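Local coordinates for protein 3-Hydroxyacyl-CoA dehydrogenase (Ralstonia eutropha H16, PDB 4PZC) that catalyses the NAD-dependent interconversion of (S)-3-hydroxyacyl-CoA thioesters, (S)-3-hydroxybutyryl-CoA among them, and the corresponding 3-oxoacyl-CoA compounds, at residues Met14-Ala19 with Ala44-Ser49; Asp84-Ala89 with Lys102-Ile107; Asn111-Ser116 with Asp161-Ala166; Leu231-Gly236 with Gly278-Ser283. All coordinates share one frame; numbering follows the deposited sequence.

How the contacts relate
Contacts 1, 2 and 3 lie in the NAD-binding Rossmann domain, whereas contact 4 belongs to the helical C-terminal domain. Contacts 2 and 3 are the closest pair, with centres about 12 Å apart, because their strands are parallel neighbours in one sheet: Val86 O lies 2.8 Å from Ala115 N, a probable hydrogen bond. Contact 1 meets contact 2 through Ile18 CG2 and Ile87 CD1, 3.7 Å apart, and holds Met14 of the NAD site. Glu88 of contact 2 lies near Lys97 and Gly10, predicted to bind NAD, whereas contact 3 lies away from that site. Contact 4 stands apart, its centre about 25 Å from that of contact 1 and about 38 Å from that of contact 3.

Contact 1. Residues Met14-Ala19 with Ala44-Ser49; sequences MGNGIA and ATVASS
Asn16 of helix 13-23 faces Thr45 and Val46 of helix 36-54, joining two helices of the Rossmann fold that binds NAD. The backbones come closest at these positions, with Asn16 CA 6.5 Å from Val46 CA. Asn16 and Val46 point toward each other's helix but do not collide end on; the two side chains slide past one another in opposite directions, so that the beta carbon of Asn16 lies beside a methyl of Val46. The modelled separation is too short to be reliable, but the side-by-side course of the two chains is clear. Thr45 approaches differently, crossing the Asn16 side chain at about a right angle.

A small branched residue suits the buried position of Val46: CG1 is anti to the backbone N (chi1 172°), which puts CG2 beside that N and directs it at the facing helix. Thr45, at the exposed border of the contact, turns its hydroxyl back to its own helix, in weak hydrogen bonds to Lys41 O and Gly42 O. Away from the touching residues, the helices also carry Met14 and Ser49, the latter predicted to bind the CoA part of the substrate. Met14 has been seen to contact NAD in a crystal structure of this protein, though none is bound to this chain here. Small Ala19 fits against Ile8, Val29 and Met31, side chains of the strands on which helix 13-23 lies. Gly15 is the last glycine of a GxGxxG sequence of the Rossmann type, predicted to bind NAD, and its carbonyl accepts a helical bond, Ala19 N to Gly15 O at 2.8 Å.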
loop_
_atom_site.group_PDB
_atom_site.type_symbol
_atom_site.label_atom_id
_atom_site.label_comp_id
_atom_site.label_asym_id
_atom_site.label_seq_id
_atom_site.Cartn_x
_atom_site.Cartn_y
_atom_site.Cartn_z
ATOM N N MET A 14 -2.756 12.702 21.003
ATOM C CA MET A 14 -2.575 11.318 21.407
ATOM C C MET A 14 -3.088 11.145 22.827
ATOM O O MET A 14 -3.912 10.278 23.099
ATOM C CB MET A 14 -1.095 10.922 21.368
ATOM C CG MET A 14 -0.485 10.770 19.984
ATOM S SD MET A 14 -1.284 9.526 18.948
ATOM C CE MET A 14 -2.166 10.578 17.792
ATOM N N GLY A 15 -2.585 11.988 23.721
ATOM C CA GLY A 15 -2.928 11.957 25.143
ATOM C C GLY A 15 -4.378 11.661 25.430
ATOM O O GLY A 15 -4.687 10.589 25.932
ATOM N N ASN A 16 -5.269 12.603 25.122
ATOM C CA ASN A 16 -6.692 12.327 25.292
ATOM C C ASN A 16 -7.084 11.139 24.454
ATOM O O ASN A 16 -7.866 10.295 24.917
ATOM C CB ASN A 16 -7.638 13.494 24.981
ATOM C CG ASN A 16 -7.058 14.499 24.046
ATOM O OD1 ASN A 16 -6.365 15.411 24.483
ATOM N ND2 ASN A 16 -7.368 14.372 22.755
ATOM N N GLY A 17 -6.547 11.071 23.233
ATOM C CA GLY A 17 -6.744 9.898 22.383
ATOM C C GLY A 17 -6.702 8.637 23.238
ATOM O O GLY A 17 -7.673 7.874 23.300
ATOM N N ILE A 18 -5.591 8.451 23.946
ATOM C CA ILE A 18 -5.401 7.251 24.756
ATOM C C ILE A 18 -6.355 7.291 25.936
ATOM O O ILE A 18 -6.964 6.276 26.301
ATOM C CB ILE A 18 -3.991 7.118 25.375
ATOM C CG1 ILE A 18 -2.863 7.590 24.455
ATOM C CG2 ILE A 18 -3.769 5.677 25.795
ATOM C CD1 ILE A 18 -2.911 6.982 23.081
ATOM N N ALA A 19 -6.449 8.468 26.548
ATOM C CA ALA A 19 -7.311 8.666 27.710
ATOM C C ALA A 19 -8.710 8.149 27.397
ATOM O O ALA A 19 -9.167 7.149 27.965
ATOM C CB ALA A 19 -7.350 10.140 28.103
ATOM N N ALA A 44 -11.879 18.955 26.599
ATOM C CA ALA A 44 -12.732 19.570 25.580
ATOM C C ALA A 44 -12.825 18.729 24.310
ATOM O O ALA A 44 -13.908 18.590 23.729
ATOM C CB ALA A 44 -12.231 20.960 25.233
ATOM N N THR A 45 -11.696 18.176 23.874
ATOM C CA THR A 45 -11.669 17.402 22.627
ATOM C C THR A 45 -12.351 16.045 22.814
ATOM O O THR A 45 -13.004 15.549 21.897
ATOM C CB THR A 45 -10.237 17.187 22.084
ATOM O OG1 THR A 45 -9.306 17.960 22.849
ATOM C CG2 THR A 45 -10.157 17.568 20.589
ATOM N N VAL A 46 -12.201 15.452 23.994
ATOM C CA VAL A 46 -12.871 14.187 24.297
ATOM C C VAL A 46 -14.363 14.436 24.534
ATOM O O VAL A 46 -15.210 13.622 24.150
ATOM C CB VAL A 46 -12.215 13.467 25.495
ATOM C CG1 VAL A 46 -13.018 12.244 25.930
ATOM C CG2 VAL A 46 -10.797 13.064 25.127
ATOM N N ALA A 47 -14.677 15.567 25.161
ATOM C CA ALA A 47 -16.047 16.045 25.214
ATOM C C ALA A 47 -16.587 16.154 23.783
ATOM O O ALA A 47 -17.393 15.309 23.359
ATOM C CB ALA A 47 -16.124 17.386 25.935
ATOM N N SER A 48 -16.109 17.159 23.040
ATOM C CA SER A 48 -16.503 17.376 21.635
ATOM C C SER A 48 -16.573 16.061 20.839
ATOM O O SER A 48 -17.526 15.807 20.108
ATOM C CB SER A 48 -15.537 18.364 20.958
ATOM O OG SER A 48 -15.753 18.438 19.551
ATOM N N SER A 49 -15.559 15.226 21.007
ATOM C CA SER A 49 -15.497 13.935 20.343
ATOM C C SER A 49 -16.624 12.987 20.760
ATOM O O SER A 49 -17.207 12.302 19.913
ATOM C CB SER A 49 -14.152 13.271 20.626
ATOM O OG SER A 49 -14.195 11.897 20.312
#

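Contact 2. Residues Asp84-Ala89 with Lys102-Ile107; sequences DIVIEA and KQIDGI
Ile104 spreads two branches of one side chain over two residues of the strand, Val86 and Glu88. Its CG2 meets Val86, and the side chains reach toward each other tip to tip, with Ile104 CG2 4.0 Å from Val86 CB. Both valine methyls stand at nearly the same distance from that CG2, so the isoleucine methyl faces the fork of the valine rather than one prong. The other branch goes further: Ile104 CD1 comes 4.1 Å from Glu88 CB.

Torsions explain the division of labour. With chi1 of Ile104 at -65°, CG2 is anti to the backbone N and CG1 is beside it; the chain through CG1 is then extended (chi2 160°), which carries CD1 along the strand to the glutamate. A beta-branched residue with one longer arm suits this place, since it can touch alternate strand residues on the same face. Glu88 starts out toward the helix but bends at CG (chi2 -79°), so only its aliphatic base joins the apolar contact while the carboxylate leads away from Ile104.

That buried carboxylate is well supplied with partners. OE1 forms a salt bridge with Lys97, predicted to bind NAD, and a hydrogen bond with Ser116 OG; OE2 accepts hydrogen bonds from Ala90 N and Thr91 N. Together these bonds should fix the group's rotation. Ile104 also touches Ile114 of strand 113-117. Val86, Glu88 and Ile104 thus join the first strand to the helix of the beta-alpha-beta unit made by strand 85-88, helix 94-107 and strand 113-117, a right-handed crossover in the classical Rossmann fold.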
loop_
_atom_site.group_PDB
_atom_site.type_symbol
_atom_site.label_atom_id
_atom_site.label_comp_id
_atom_site.label_asym_id
_atom_site.label_seq_id
_atom_site.Cartn_x
_atom_site.Cartn_y
_atom_site.Cartn_z
ATOM N N ASP A 84 -1.347 2.147 37.743
ATOM C CA ASP A 84 -0.767 0.821 37.458
ATOM C C ASP A 84 0.359 0.918 36.421
ATOM O O ASP A 84 1.309 0.148 36.458
ATOM C CB ASP A 84 -1.847 -0.159 36.955
ATOM C CG ASP A 84 -3.075 -0.224 37.881
ATOM O OD1 ASP A 84 -2.925 -0.142 39.119
ATOM O OD2 ASP A 84 -4.204 -0.353 37.364
ATOM N N ILE A 85 0.248 1.882 35.510
ATOM C CA ILE A 85 1.166 2.032 34.380
ATOM C C ILE A 85 1.055 3.451 33.793
ATOM O O ILE A 85 -0.025 4.066 33.829
ATOM C CB ILE A 85 0.836 1.004 33.279
ATOM C CG1 ILE A 85 1.503 1.376 31.950
ATOM C CG2 ILE A 85 -0.671 0.931 33.055
ATOM C CD1 ILE A 85 1.461 0.281 30.908
ATOM N N VAL A 86 2.159 3.952 33.236
ATOM C CA VAL A 86 2.213 5.307 32.695
ATOM C C VAL A 86 2.656 5.359 31.221
ATOM O O VAL A 86 3.690 4.795 30.841
ATOM C CB VAL A 86 3.159 6.182 33.533
ATOM C CG1 VAL A 86 2.876 7.663 33.290
ATOM C CG2 VAL A 86 3.011 5.850 35.015
ATOM N N ILE A 87 1.872 6.070 30.411
ATOM C CA ILE A 87 2.109 6.199 28.988
ATOM C C ILE A 87 2.521 7.623 28.735
ATOM O O ILE A 87 1.684 8.535 28.802
ATOM C CB ILE A 87 0.830 5.943 28.162
ATOM C CG1 ILE A 87 0.370 4.487 28.289
ATOM C CG2 ILE A 87 1.062 6.293 26.692
ATOM C CD1 ILE A 87 -1.045 4.263 27.798
ATOM N N GLU A 88 3.806 7.824 28.453
ATOM C CA GLU A 88 4.263 9.134 28.052
ATOM C C GLU A 88 3.828 9.288 26.620
ATOM O O GLU A 88 4.065 8.416 25.789
ATOM C CB GLU A 88 5.773 9.312 28.204
ATOM C CG GLU A 88 6.261 10.678 27.709
ATOM C CD GLU A 88 6.388 10.725 26.210
ATOM O OE1 GLU A 88 7.262 9.996 25.714
ATOM O OE2 GLU A 88 5.604 11.439 25.532
ATOM N N ALA A 89 3.182 10.418 26.358
ATOM C CA ALA A 89 2.522 10.667 25.095
ATOM C C ALA A 89 2.572 12.168 24.827
ATOM O O ALA A 89 1.637 12.764 24.295
ATOM C CB ALA A 89 1.085 10.167 25.169
ATOM N N LYS A 102 12.503 9.875 33.142
ATOM C CA LYS A 102 13.224 9.915 34.405
ATOM C C LYS A 102 12.292 10.435 35.512
ATOM O O LYS A 102 12.139 9.811 36.558
ATOM C CB LYS A 102 14.423 10.840 34.284
ATOM C CG LYS A 102 15.524 10.337 33.379
ATOM C CD LYS A 102 16.505 9.505 34.174
ATOM C CE LYS A 102 17.750 9.213 33.363
ATOM N NZ LYS A 102 18.462 10.456 32.949
ATOM N N GLN A 103 11.667 11.582 35.261
ATOM C CA GLN A 103 10.702 12.163 36.187
ATOM C C GLN A 103 9.661 11.109 36.538
ATOM O O GLN A 103 9.504 10.760 37.707
ATOM C CB GLN A 103 10.042 13.395 35.561
ATOM C CG GLN A 103 9.215 14.273 36.494
ATOM C CD GLN A 103 8.275 15.191 35.709
ATOM O OE1 GLN A 103 8.730 16.021 34.922
ATOM N NE2 GLN A 103 6.958 15.020 35.894
ATOM N N ILE A 104 8.980 10.574 35.534
ATOM C CA ILE A 104 8.014 9.509 35.773
ATOM C C ILE A 104 8.614 8.360 36.592
ATOM O O ILE A 104 8.010 7.908 37.569
ATOM C CB ILE A 104 7.489 8.914 34.461
ATOM C CG1 ILE A 104 6.681 9.951 33.671
ATOM C CG2 ILE A 104 6.626 7.685 34.740
ATOM C CD1 ILE A 104 6.560 9.611 32.194
ATOM N N ASP A 105 9.787 7.876 36.167
ATOM C CA ASP A 105 10.505 6.797 36.854
ATOM C C ASP A 105 10.740 7.172 38.320
ATOM O O ASP A 105 10.618 6.333 39.211
ATOM C CB ASP A 105 11.832 6.532 36.140
ATOM C CG ASP A 105 12.548 5.292 36.641
ATOM O OD1 ASP A 105 11.876 4.300 36.965
ATOM O OD2 ASP A 105 13.801 5.288 36.658
ATOM N N GLY A 106 11.065 8.448 38.548
ATOM C CA GLY A 106 11.134 9.059 39.894
ATOM C C GLY A 106 9.912 8.872 40.791
ATOM O O GLY A 106 10.053 8.553 41.958
ATOM N N ILE A 107 8.713 9.048 40.254
ATOM C CA ILE A 107 7.499 8.939 41.061
ATOM C C ILE A 107 7.095 7.471 41.313
ATOM O O ILE A 107 7.104 7.016 42.447
ATOM C CB ILE A 107 6.326 9.755 40.444
ATOM C CG1 ILE A 107 6.518 11.263 40.660
ATOM C CG2 ILE A 107 5.001 9.372 41.078
ATOM C CD1 ILE A 107 7.771 11.847 40.050
#

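Contact 3. Residues Asn111-Ser116 with Asp161-Ala166; sequences NVIIAS and DTTHAA
Ile113 meets Thr163 and Ala166 through carbon alone. Both of its branches border the Thr163 methyl, with Ile113 CG2 3.9 Å from Thr163 CG2, and the tip of the longer branch alone goes on to the alanine, Ile113 CD1 lying 3.8 Å from Ala166 CB. Isoleucine and threonine slide past each other in opposite directions, so the threonine methyl lies against the flank of the isoleucine instead of meeting it head on. Thr163 and Ala166 are three residues apart, and the helical turn brings both within reach of Ile113, Ala166 pointing at it and Thr163 turning only its methyl to it; the short alanine suits the place where the isoleucine tip arrives.

The next shell fixes the rotation of Thr163. Its OG1 lies beside the backbone N (chi1 -62°), which leaves CG2 anti to it, and OG1 is hydrogen-bonded with Ser160 OG. Arg135 touches Ile113 and Thr163 as well as Thr162, bordering the apolar patch.

Further out, strand 113-117 lies between strands 85-88 and 136-141. Ile114, pointing away from this contact, packs on Leu101 and Ile104 of helix 94-107, so strand 113-117 carries helix 161-173 on one face of the sheet and helix 94-107 on the other.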
loop_
_atom_site.group_PDB
_atom_site.type_symbol
_atom_site.label_atom_id
_atom_site.label_comp_id
_atom_site.label_asym_id
_atom_site.label_seq_id
_atom_site.Cartn_x
_atom_site.Cartn_y
_atom_site.Cartn_z
ATOM N N ASN A 111 7.515 -1.885 40.379
ATOM C CA ASN A 111 6.724 -2.790 39.548
ATOM C C ASN A 111 5.627 -2.105 38.736
ATOM O O ASN A 111 4.742 -2.778 38.206
ATOM C CB ASN A 111 6.139 -3.942 40.386
ATOM C CG ASN A 111 6.997 -5.200 40.318
ATOM O OD1 ASN A 111 8.004 -5.312 41.023
ATOM N ND2 ASN A 111 6.615 -6.144 39.449
ATOM N N VAL A 112 5.695 -0.783 38.623
ATOM C CA VAL A 112 4.798 -0.043 37.735
ATOM C C VAL A 112 5.492 0.151 36.365
ATOM O O VAL A 112 6.649 0.556 36.287
ATOM C CB VAL A 112 4.340 1.302 38.386
ATOM C CG1 VAL A 112 3.859 2.310 37.344
ATOM C CG2 VAL A 112 3.251 1.044 39.437
ATOM N N ILE A 113 4.756 -0.150 35.294
ATOM C CA ILE A 113 5.266 -0.126 33.920
ATOM C C ILE A 113 5.220 1.265 33.324
ATOM O O ILE A 113 4.216 1.944 33.425
ATOM C CB ILE A 113 4.413 -1.025 33.000
ATOM C CG1 ILE A 113 4.552 -2.496 33.420
ATOM C CG2 ILE A 113 4.770 -0.821 31.520
ATOM C CD1 ILE A 113 3.475 -3.399 32.852
ATOM N N ILE A 114 6.308 1.655 32.682
ATOM C CA ILE A 114 6.391 2.897 31.940
ATOM C C ILE A 114 6.464 2.566 30.449
ATOM O O ILE A 114 7.406 1.914 29.984
ATOM C CB ILE A 114 7.650 3.694 32.337
ATOM C CG1 ILE A 114 7.649 3.996 33.852
ATOM C CG2 ILE A 114 7.752 4.969 31.505
ATOM C CD1 ILE A 114 8.989 4.450 34.431
ATOM N N ALA A 115 5.459 3.006 29.705
ATOM C CA ALA A 115 5.436 2.867 28.257
ATOM C C ALA A 115 5.616 4.241 27.658
ATOM O O ALA A 115 5.220 5.224 28.271
ATOM C CB ALA A 115 4.119 2.273 27.804
ATOM N N SER A 116 6.222 4.313 26.476
ATOM C CA SER A 116 6.306 5.574 25.717
ATOM C C SER A 116 5.782 5.434 24.298
ATOM O O SER A 116 6.214 4.561 23.561
ATOM C CB SER A 116 7.734 6.085 25.650
ATOM O OG SER A 116 7.740 7.379 25.080
ATOM N N ASP A 161 9.146 -10.354 29.271
ATOM C CA ASP A 161 7.966 -11.064 28.762
ATOM C C ASP A 161 6.700 -10.641 29.512
ATOM O O ASP A 161 5.620 -10.468 28.927
ATOM C CB ASP A 161 8.161 -12.573 28.877
ATOM C CG ASP A 161 9.201 -13.087 27.920
ATOM O OD1 ASP A 161 9.231 -12.589 26.782
ATOM O OD2 ASP A 161 9.987 -13.978 28.303
ATOM N N THR A 162 6.867 -10.467 30.816
ATOM C CA THR A 162 5.776 -10.094 31.689
ATOM C C THR A 162 5.207 -8.709 31.355
ATOM O O THR A 162 3.971 -8.548 31.303
ATOM C CB THR A 162 6.241 -10.098 33.159
ATOM O OG1 THR A 162 7.182 -11.167 33.378
ATOM C CG2 THR A 162 5.040 -10.213 34.095
ATOM N N THR A 163 6.108 -7.733 31.157
ATOM C CA THR A 163 5.733 -6.360 30.822
ATOM C C THR A 163 4.998 -6.397 29.524
ATOM O O THR A 163 4.030 -5.661 29.310
ATOM C CB THR A 163 6.941 -5.431 30.573
ATOM O OG1 THR A 163 7.749 -5.316 31.749
ATOM C CG2 THR A 163 6.468 -4.046 30.186
ATOM N N HIS A 164 5.487 -7.251 28.640
ATOM C CA HIS A 164 4.890 -7.377 27.330
ATOM C C HIS A 164 3.440 -7.853 27.413
ATOM O O HIS A 164 2.552 -7.190 26.874
ATOM C CB HIS A 164 5.731 -8.285 26.443
ATOM C CG HIS A 164 4.981 -8.847 25.289
ATOM N ND1 HIS A 164 4.414 -8.053 24.321
ATOM C CD2 HIS A 164 4.700 -10.127 24.952
ATOM C CE1 HIS A 164 3.809 -8.823 23.433
ATOM N NE2 HIS A 164 3.966 -10.085 23.793
ATOM N N ALA A 165 3.188 -8.962 28.106
ATOM C CA ALA A 165 1.834 -9.553 28.128
ATOM C C ALA A 165 0.808 -8.630 28.796
ATOM O O ALA A 165 -0.344 -8.502 28.347
ATOM C CB ALA A 165 1.847 -10.913 28.798
ATOM N N ALA A 166 1.254 -7.986 29.867
ATOM C CA ALA A 166 0.471 -6.966 30.566
ATOM C C ALA A 166 -0.021 -5.957 29.578
ATOM O O ALA A 166 -1.230 -5.754 29.415
ATOM C CB ALA A 166 1.332 -6.268 31.609
#

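Contact 4. Residues Leu231-Gly236 with Gly278-Ser283; sequences LADMIG and GVYVYS
Asp233 OD2 takes a firm bond from Tyr280 N, a weak one from Val279 N and a very short, doubtful one from Tyr282 OH. Tyr280 N lies 2.9 Å from Asp233 OD2 in an almost straight bond (177°) that uses the syn lone pair. The main bond of Val279 N goes to the other oxygen: it lies 2.8 Å from Asp233 OD1, again on the syn side. The carboxylate thus spans two successive backbone N-H groups, one for each oxygen, and its rotation is well fixed.

Aspartate suits this buried place because it is short and accepts with both oxygens. Its CG lies beside the backbone N (chi1 -82°), which brings the carboxylate across to the loop. Tyr282 meets it at the ring edge, with OD2 near the ring plane and the carboxylate plane turned 80° from the ring. At Gly278 the backbone comes close, CA being 3.5 Å from Asp233 OD1, and glycine suits the spot, since a beta carbon here would run into Asp233 OD1. Val279 rests CG1 over one face of the Tyr280 ring, 3.9 Å above its plane, and the Tyr280 hydroxyl is hydrogen-bonded to Asp215 of helix 211-222.

Helix 228-235 ends at Ile235. Gly236 is the first residue beyond it and also the N-cap of helix 237-251; its positive phi would jam a beta carbon against the preceding carbonyl O. The arrangement is a loop pinned by the carboxylate of a helical aspartate, and it ties the C-terminal loop to helix 228-235 within the helical C-terminal domain of the 3-hydroxyacyl-CoA dehydrogenase family.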
loop_
_atom_site.group_PDB
_atom_site.type_symbol
_atom_site.label_atom_id
_atom_site.label_comp_id
_atom_site.label_asym_id
_atom_site.label_seq_id
_atom_site.Cartn_x
_atom_site.Cartn_y
_atom_site.Cartn_z
ATOM N N LEU A 231 -1.486 10.869 0.066
ATOM C CA LEU A 231 -1.241 10.397 1.414
ATOM C C LEU A 231 -0.125 11.189 2.063
ATOM O O LEU A 231 -0.224 11.553 3.248
ATOM C CB LEU A 231 -0.863 8.921 1.415
ATOM C CG LEU A 231 -0.842 8.278 2.800
ATOM C CD1 LEU A 231 -2.143 8.561 3.546
ATOM C CD2 LEU A 231 -0.608 6.777 2.676
ATOM N N ALA A 232 0.927 11.452 1.283
ATOM C CA ALA A 232 2.080 12.158 1.793
ATOM C C ALA A 232 1.707 13.588 2.189
ATOM O O ALA A 232 2.213 14.113 3.189
ATOM C CB ALA A 232 3.182 12.157 0.771
ATOM N N ASP A 233 0.801 14.191 1.415
ATOM C CA ASP A 233 0.344 15.563 1.655
ATOM C C ASP A 233 -0.394 15.697 2.983
ATOM O O ASP A 233 -0.310 16.757 3.632
ATOM C CB ASP A 233 -0.521 16.084 0.484
ATOM C CG ASP A 233 0.311 16.612 -0.683
ATOM O OD1 ASP A 233 1.560 16.622 -0.570
ATOM O OD2 ASP A 233 -0.274 17.037 -1.708
ATOM N N MET A 234 -1.082 14.621 3.390
ATOM C CA MET A 234 -1.787 14.561 4.682
ATOM C C MET A 234 -0.858 14.279 5.847
ATOM O O MET A 234 -1.014 14.816 6.917
ATOM C CB MET A 234 -2.826 13.455 4.662
ATOM C CG MET A 234 -3.857 13.617 3.577
ATOM S SD MET A 234 -4.795 12.107 3.279
ATOM C CE MET A 234 -6.141 12.824 2.313
ATOM N N ILE A 235 0.086 13.378 5.665
ATOM C CA ILE A 235 1.069 13.133 6.703
ATOM C C ILE A 235 1.951 14.356 6.955
ATOM O O ILE A 235 2.228 14.679 8.088
ATOM C CB ILE A 235 1.928 11.909 6.323
ATOM C CG1 ILE A 235 1.138 10.653 6.640
ATOM C CG2 ILE A 235 3.294 11.909 7.020
ATOM C CD1 ILE A 235 1.424 9.519 5.678
ATOM N N GLY A 236 2.383 15.019 5.891
ATOM C CA GLY A 236 3.354 16.116 5.989
ATOM C C GLY A 236 4.664 15.628 5.418
ATOM O O GLY A 236 5.183 14.580 5.837
ATOM N N GLY A 278 1.815 20.895 -1.143
ATOM C CA GLY A 278 2.799 19.842 -1.088
ATOM C C GLY A 278 2.972 19.327 -2.494
ATOM O O GLY A 278 3.615 19.973 -3.317
ATOM N N VAL A 279 2.399 18.165 -2.775
ATOM C CA VAL A 279 2.443 17.603 -4.122
ATOM C C VAL A 279 1.317 18.271 -4.906
ATOM O O VAL A 279 1.491 18.729 -6.039
ATOM C CB VAL A 279 2.274 16.067 -4.114
ATOM C CG1 VAL A 279 2.094 15.540 -5.533
ATOM C CG2 VAL A 279 3.461 15.395 -3.429
ATOM N N TYR A 280 0.154 18.339 -4.284
ATOM C CA TYR A 280 -0.947 19.039 -4.880
ATOM C C TYR A 280 -1.016 20.394 -4.209
ATOM O O TYR A 280 -0.199 20.704 -3.323
ATOM C CB TYR A 280 -2.226 18.236 -4.669
ATOM C CG TYR A 280 -2.082 16.816 -5.163
ATOM C CD1 TYR A 280 -2.174 16.537 -6.497
ATOM C CD2 TYR A 280 -1.813 15.759 -4.293
ATOM C CE1 TYR A 280 -2.029 15.254 -6.972
ATOM C CE2 TYR A 280 -1.667 14.459 -4.767
ATOM C CZ TYR A 280 -1.775 14.221 -6.118
ATOM O OH TYR A 280 -1.646 12.959 -6.649
ATOM N N VAL A 281 -1.981 21.197 -4.646
ATOM C CA VAL A 281 -2.247 22.506 -4.048
ATOM C C VAL A 281 -3.655 22.472 -3.426
ATOM O O VAL A 281 -4.554 21.812 -3.969
ATOM C CB VAL A 281 -2.085 23.618 -5.104
ATOM C CG1 VAL A 281 -2.501 24.966 -4.541
ATOM C CG2 VAL A 281 -0.642 23.667 -5.588
ATOM N N TYR A 282 -3.831 23.170 -2.293
ATOM C CA TYR A 282 -5.031 23.028 -1.450
ATOM C C TYR A 282 -5.658 24.331 -1.006
ATOM O O TYR A 282 -4.946 25.317 -0.723
ATOM C CB TYR A 282 -4.672 22.253 -0.199
ATOM C CG TYR A 282 -4.107 20.900 -0.513
ATOM C CD1 TYR A 282 -4.953 19.829 -0.776
ATOM C CD2 TYR A 282 -2.725 20.692 -0.572
ATOM C CE1 TYR A 282 -4.449 18.589 -1.067
ATOM C CE2 TYR A 282 -2.207 19.443 -0.868
ATOM C CZ TYR A 282 -3.082 18.397 -1.110
ATOM O OH TYR A 282 -2.609 17.147 -1.403
ATOM N N SER A 283 -6.994 24.295 -0.903
ATOM C CA SER A 283 -7.839 25.470 -0.577
ATOM C C SER A 283 -7.253 26.413 0.473
ATOM O O SER A 283 -6.783 27.500 0.139
ATOM C CB SER A 283 -9.242 25.031 -0.110
ATOM O OG SER A 283 -10.196 25.195 -1.137
#